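Local coordinates for salt-tolerant glutaminase (Micrococcus luteus, PDB 3IH9), which probably catalyses the hydrolysis of L-glutamine to L-glutamate and ammonium, as a member of the glutaminase family, at residues A257-A262 against V285-R290; G402-V407 against D435-E440. One frame throughout, in Å; residues are numbered along the deposited sequence.

Contact 1 (A257-A262 against V285-R290)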
loop_
_atom_site.group_PDB
_atom_site.type_symbol
_atom_site.label_atom_id
_atom_site.label_comp_id
_atom_site.label_asym_id
_atom_site.label_seq_id
_atom_site.Cartn_x
_atom_site.Cartn_y
_atom_site.Cartn_z
ATOM N N ALA A 257 -5.787 2.371 10.392
ATOM C CA ALA A 257 -5.925 2.392 11.831
ATOM C C ALA A 257 -7.361 2.481 12.297
ATOM O O ALA A 257 -8.262 2.777 11.523
ATOM C CB ALA A 257 -5.127 3.580 12.388
ATOM N N LYS A 258 -7.552 2.224 13.585
ATOM C CA LYS A 258 -8.855 2.301 14.209
ATOM C C LYS A 258 -8.595 2.554 15.676
ATOM O O LYS A 258 -7.766 1.886 16.276
ATOM C CB LYS A 258 -9.630 0.991 14.061
ATOM C CG LYS A 258 -11.063 1.109 14.560
ATOM C CD LYS A 258 -11.848 2.051 13.651
ATOM C CE LYS A 258 -13.111 2.584 14.306
ATOM N NZ LYS A 258 -12.795 3.585 15.368
ATOM N N SER A 259 -9.287 3.515 16.264
ATOM C CA SER A 259 -9.072 3.768 17.669
ATOM C C SER A 259 -10.294 3.399 18.522
ATOM O O SER A 259 -11.401 3.210 18.009
ATOM C CB SER A 259 -8.672 5.235 17.881
ATOM O OG SER A 259 -9.774 6.033 18.257
ATOM N N GLY A 260 -10.063 3.276 19.828
ATOM C CA GLY A 260 -11.115 2.955 20.778
ATOM C C GLY A 260 -11.197 4.062 21.815
ATOM O O GLY A 260 -10.193 4.707 22.132
ATOM N N VAL A 261 -12.398 4.281 22.339
ATOM C CA VAL A 261 -12.652 5.329 23.321
ATOM C C VAL A 261 -11.904 5.208 24.648
ATOM O O VAL A 261 -12.022 6.085 25.505
ATOM C CB VAL A 261 -14.168 5.429 23.637
ATOM C CG1 VAL A 261 -14.940 5.708 22.369
ATOM C CG2 VAL A 261 -14.662 4.140 24.297
ATOM N N ALA A 262 -11.146 4.135 24.832
ATOM C CA ALA A 262 -10.412 3.966 26.081
ATOM C C ALA A 262 -9.000 4.536 25.965
ATOM O O ALA A 262 -8.230 4.510 26.928
ATOM C CB ALA A 262 -10.353 2.480 26.466
ATOM N N VAL A 285 -13.345 14.527 17.967
ATOM C CA VAL A 285 -14.074 13.533 17.182
ATOM C C VAL A 285 -14.148 12.151 17.836
ATOM O O VAL A 285 -14.693 11.212 17.252
ATOM C CB VAL A 285 -13.488 13.369 15.755
ATOM C CG1 VAL A 285 -13.630 14.660 14.988
ATOM C CG2 VAL A 285 -12.033 12.952 15.821
ATOM N N GLY A 286 -13.596 12.022 19.037
ATOM C CA GLY A 286 -13.653 10.747 19.728
ATOM C C GLY A 286 -12.446 9.830 19.666
ATOM O O GLY A 286 -12.487 8.746 20.239
ATOM N N ASN A 287 -11.380 10.232 18.981
ATOM C CA ASN A 287 -10.180 9.397 18.891
ATOM C C ASN A 287 -9.159 9.787 19.938
ATOM O O ASN A 287 -9.196 10.886 20.484
ATOM C CB ASN A 287 -9.520 9.518 17.516
ATOM C CG ASN A 287 -10.403 9.016 16.400
ATOM O OD1 ASN A 287 -11.004 7.946 16.499
ATOM N ND2 ASN A 287 -10.481 9.782 15.323
ATOM N N SER A 288 -8.239 8.878 20.219
ATOM C CA SER A 288 -7.185 9.150 21.185
ATOM C C SER A 288 -6.308 10.265 20.629
ATOM O O SER A 288 -5.574 10.062 19.672
ATOM C CB SER A 288 -6.340 7.898 21.410
ATOM O OG SER A 288 -5.140 8.216 22.084
ATOM N N ALA A 289 -6.390 11.439 21.241
ATOM C CA ALA A 289 -5.614 12.608 20.819
ATOM C C ALA A 289 -4.133 12.348 20.528
ATOM O O ALA A 289 -3.681 12.606 19.412
ATOM C CB ALA A 289 -5.761 13.720 21.853
ATOM N N ARG A 290 -3.376 11.848 21.505
ATOM C CA ARG A 290 -1.948 11.576 21.291
ATOM C C ARG A 290 -1.724 10.339 20.440
ATOM O O ARG A 290 -0.754 10.269 19.686
ATOM C CB ARG A 290 -1.210 11.339 22.603
ATOM C CG ARG A 290 -1.017 12.514 23.528
ATOM C CD ARG A 290 -0.813 11.888 24.885
ATOM N NE ARG A 290 -0.418 12.802 25.939
ATOM C CZ ARG A 290 -0.382 12.454 27.220
ATOM N NH1 ARG A 290 -0.723 11.222 27.584
ATOM N NH2 ARG A 290 0.008 13.332 28.133
#
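Ser259 and Asn287 meet where the backbones of 257-262 and 285-290 come nearest, and the bond between their side chains shows how one hydroxyl can tie an edge strand to the turn that leads into a helix. From Asn287 CA the side chain starts out across the line to the strand. CB passes 3.6 Å from Ser259 OG. With CG set beside the backbone N (chi1 -63°), the amide is brought round toward the serine, and CG stays just as close to that hydroxyl as CB does. At the tip, OD1 accepts a hydrogen bond from Ser259 OG at 2.9 Å. The hydroxyl comes in from the side of this carbonyl, with a C=O...donor angle of 115°, and is tilted somewhat out of its plane. OD1 also lies 3.8 Å from Ser259 CB. Strand 257-259 is the edge strand, within this chain, of the antiparallel sheet of a fold related to the beta-lactamases. The run Lys258, Ser259, Gly260 is consistent with the K(T/S)G element of such enzymes, beside a possible SxxK pair of Ser64 and Lys67. Lys258 NZ folds back to donate to Ser259 O at 3.0 Å, in the carbonyl plane and on a lone pair, and also bonds Tyr243 OH, a predicted substrate-binding residue. Beyond the strand comes Val261, which binds L-glutamate in a structure of this protein; its CG1 lies loosely beside Gly286 O, 4.4 Å away. On the other segment, Ser288 occupies the N-cap of helix 289-302, its OG bonded to Gly291 N and to Ser279 O, while its side chain packs against Val265 on strand 264-269.

Contact 2 (G402-V407 against D435-E440)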
loop_
_atom_site.group_PDB
_atom_site.type_symbol
_atom_site.label_atom_id
_atom_site.label_comp_id
_atom_site.label_asym_id
_atom_site.label_seq_id
_atom_site.Cartn_x
_atom_site.Cartn_y
_atom_site.Cartn_z
ATOM N N GLY A 402 29.557 -19.171 -27.911
ATOM C CA GLY A 402 28.809 -20.225 -27.233
ATOM C C GLY A 402 27.379 -19.878 -26.840
ATOM O O GLY A 402 27.124 -18.784 -26.336
ATOM N N PRO A 403 26.417 -20.795 -27.063
ATOM C CA PRO A 403 25.008 -20.581 -26.725
ATOM C C PRO A 403 24.732 -20.954 -25.267
ATOM O O PRO A 403 25.658 -21.189 -24.491
ATOM C CB PRO A 403 24.287 -21.501 -27.700
ATOM C CG PRO A 403 25.189 -22.677 -27.723
ATOM C CD PRO A 403 26.576 -22.047 -27.825
ATOM N N ILE A 404 23.455 -21.011 -24.905
ATOM C CA ILE A 404 23.049 -21.351 -23.547
ATOM C C ILE A 404 22.244 -22.647 -23.576
ATOM O O ILE A 404 21.104 -22.665 -24.039
ATOM C CB ILE A 404 22.185 -20.214 -22.940
ATOM C CG1 ILE A 404 23.031 -18.945 -22.797
ATOM C CG2 ILE A 404 21.617 -20.641 -21.596
ATOM C CD1 ILE A 404 22.279 -17.754 -22.223
ATOM N N ARG A 405 22.839 -23.725 -23.079
ATOM C CA ARG A 405 22.181 -25.029 -23.070
ATOM C C ARG A 405 21.517 -25.375 -21.752
ATOM O O ARG A 405 20.558 -26.139 -21.723
ATOM C CB ARG A 405 23.181 -26.139 -23.402
ATOM C CG ARG A 405 23.709 -26.136 -24.821
ATOM C CD ARG A 405 24.599 -27.352 -25.063
ATOM N NE ARG A 405 25.025 -27.448 -26.456
ATOM C CZ ARG A 405 25.745 -26.523 -27.084
ATOM N NH1 ARG A 405 26.128 -25.426 -26.443
ATOM N NH2 ARG A 405 26.077 -26.694 -28.357
ATOM N N THR A 406 22.033 -24.830 -20.658
ATOM C CA THR A 406 21.467 -25.131 -19.353
ATOM C C THR A 406 21.271 -23.897 -18.469
ATOM O O THR A 406 22.092 -22.977 -18.464
ATOM C CB THR A 406 22.353 -26.161 -18.602
ATOM O OG1 THR A 406 22.543 -27.320 -19.427
ATOM C CG2 THR A 406 21.691 -26.590 -17.291
ATOM N N VAL A 407 20.162 -23.887 -17.731
ATOM C CA VAL A 407 19.836 -22.801 -16.818
ATOM C C VAL A 407 19.481 -23.427 -15.475
ATOM O O VAL A 407 18.577 -24.258 -15.392
ATOM C CB VAL A 407 18.633 -21.974 -17.321
ATOM C CG1 VAL A 407 18.265 -20.916 -16.298
ATOM C CG2 VAL A 407 18.972 -21.314 -18.643
ATOM N N ASP A 435 12.564 -23.951 -25.430
ATOM C CA ASP A 435 13.586 -23.359 -26.290
ATOM C C ASP A 435 14.773 -24.296 -26.464
ATOM O O ASP A 435 15.804 -23.909 -27.018
ATOM C CB ASP A 435 14.085 -22.032 -25.715
ATOM C CG ASP A 435 13.192 -20.861 -26.084
ATOM O OD1 ASP A 435 12.863 -20.717 -27.282
ATOM O OD2 ASP A 435 12.834 -20.079 -25.178
ATOM N N GLY A 436 14.623 -25.527 -25.982
ATOM C CA GLY A 436 15.694 -26.499 -26.095
ATOM C C GLY A 436 16.776 -26.263 -25.066
ATOM O O GLY A 436 17.909 -26.729 -25.210
ATOM N N VAL A 437 16.422 -25.526 -24.020
ATOM C CA VAL A 437 17.346 -25.224 -22.941
ATOM C C VAL A 437 17.064 -26.192 -21.796
ATOM O O VAL A 437 15.903 -26.462 -21.473
ATOM C CB VAL A 437 17.142 -23.776 -22.432
ATOM C CG1 VAL A 437 18.158 -23.445 -21.351
ATOM C CG2 VAL A 437 17.246 -22.799 -23.589
ATOM N N ARG A 438 18.120 -26.738 -21.201
ATOM C CA ARG A 438 17.953 -27.646 -20.076
ATOM C C ARG A 438 17.742 -26.756 -18.859
ATOM O O ARG A 438 18.419 -25.737 -18.702
ATOM C CB ARG A 438 19.202 -28.507 -19.867
ATOM C CG ARG A 438 19.031 -29.531 -18.753
ATOM C CD ARG A 438 20.344 -30.157 -18.327
ATOM N NE ARG A 438 20.136 -31.156 -17.282
ATOM C CZ ARG A 438 21.114 -31.747 -16.601
ATOM N NH1 ARG A 438 22.381 -31.439 -16.849
ATOM N NH2 ARG A 438 20.822 -32.649 -15.671
ATOM N N VAL A 439 16.806 -27.133 -17.997
ATOM C CA VAL A 439 16.527 -26.328 -16.819
ATOM C C VAL A 439 16.473 -27.163 -15.559
ATOM O O VAL A 439 15.654 -28.069 -15.448
ATOM C CB VAL A 439 15.174 -25.592 -16.961
ATOM C CG1 VAL A 439 14.901 -24.755 -15.718
ATOM C CG2 VAL A 439 15.179 -24.723 -18.210
ATOM N N GLU A 440 17.352 -26.871 -14.611
ATOM C CA GLU A 440 17.330 -27.599 -13.356
ATOM C C GLU A 440 17.046 -26.651 -12.202
ATOM O O GLU A 440 17.723 -25.639 -12.024
ATOM C CB GLU A 440 18.637 -28.355 -13.128
ATOM C CG GLU A 440 19.863 -27.708 -13.701
ATOM C CD GLU A 440 21.091 -28.568 -13.491
ATOM O OE1 GLU A 440 21.502 -28.731 -12.319
ATOM O OE2 GLU A 440 21.635 -29.091 -14.490
#
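Arg438 is joined to both neighbours of Thr406 through its main chain, the ladder expected of two parallel strands. Its N donates to Arg405 O at 2.6 Å, nearly straight at the hydrogen (168°), and its O receives Val407 N at 2.7 Å. One step on, Glu440 N reaches Val407 O at 3.0 Å. Weaker CA-H...O contacts fill in between, from Thr406 CA to Arg438 O and from Val439 CA to Val407 O. Strand 406-417, helix 419-433 and strand 438-442 form a beta-alpha-beta unit in the STAS region, and this ladder joins its two strands where each begins. Thr406 uses its own backbone in the other direction, toward Val327 of strand 326-332. On the sheet face bearing Thr406 and Arg438, the two side chains run alongside each other: Thr406 OG1 touches Arg438 CB at 3.6 Å, and the extended arginine chain carries CD past the threonine methyl. Glu440 OE2 sits 3.4 Å above the guanidinium plane, over its centre, so the attraction there is one of charge, without a directed N-H; the same oxygen forms a salt bridge to Arg326. Val407 and Val439 point to the other face, against helix 419-433, where Leu432 touches both. With Val407 CG1 anti to the backbone N (chi1 176°), CG2 is left beside that N and meets Val437 CG1 at 3.5 Å as the two side chains cross at a slant. Ile404 CG2 reaches the same Val437 CG1 more distantly, at 4.5 Å.

Contact 1 and contact 2 illustrate how one chain can carry two parts that share no sheet. Their centres lie 60 Å apart on opposite sides of the chain's centre, and their nearest atoms are about 43 Å apart. Contact 1 closes before contact 2 opens along the sequence, the first lying in the glutaminase region and the second in the STAS region. Strand 257-259 edges an antiparallel sheet, whereas 406-417 and 438-442 run parallel in a mixed one. The first contact includes Val261, one of the residues that bind L-glutamate, while the second lies away from the known binding residues and joins the two strands of a beta-alpha-beta unit.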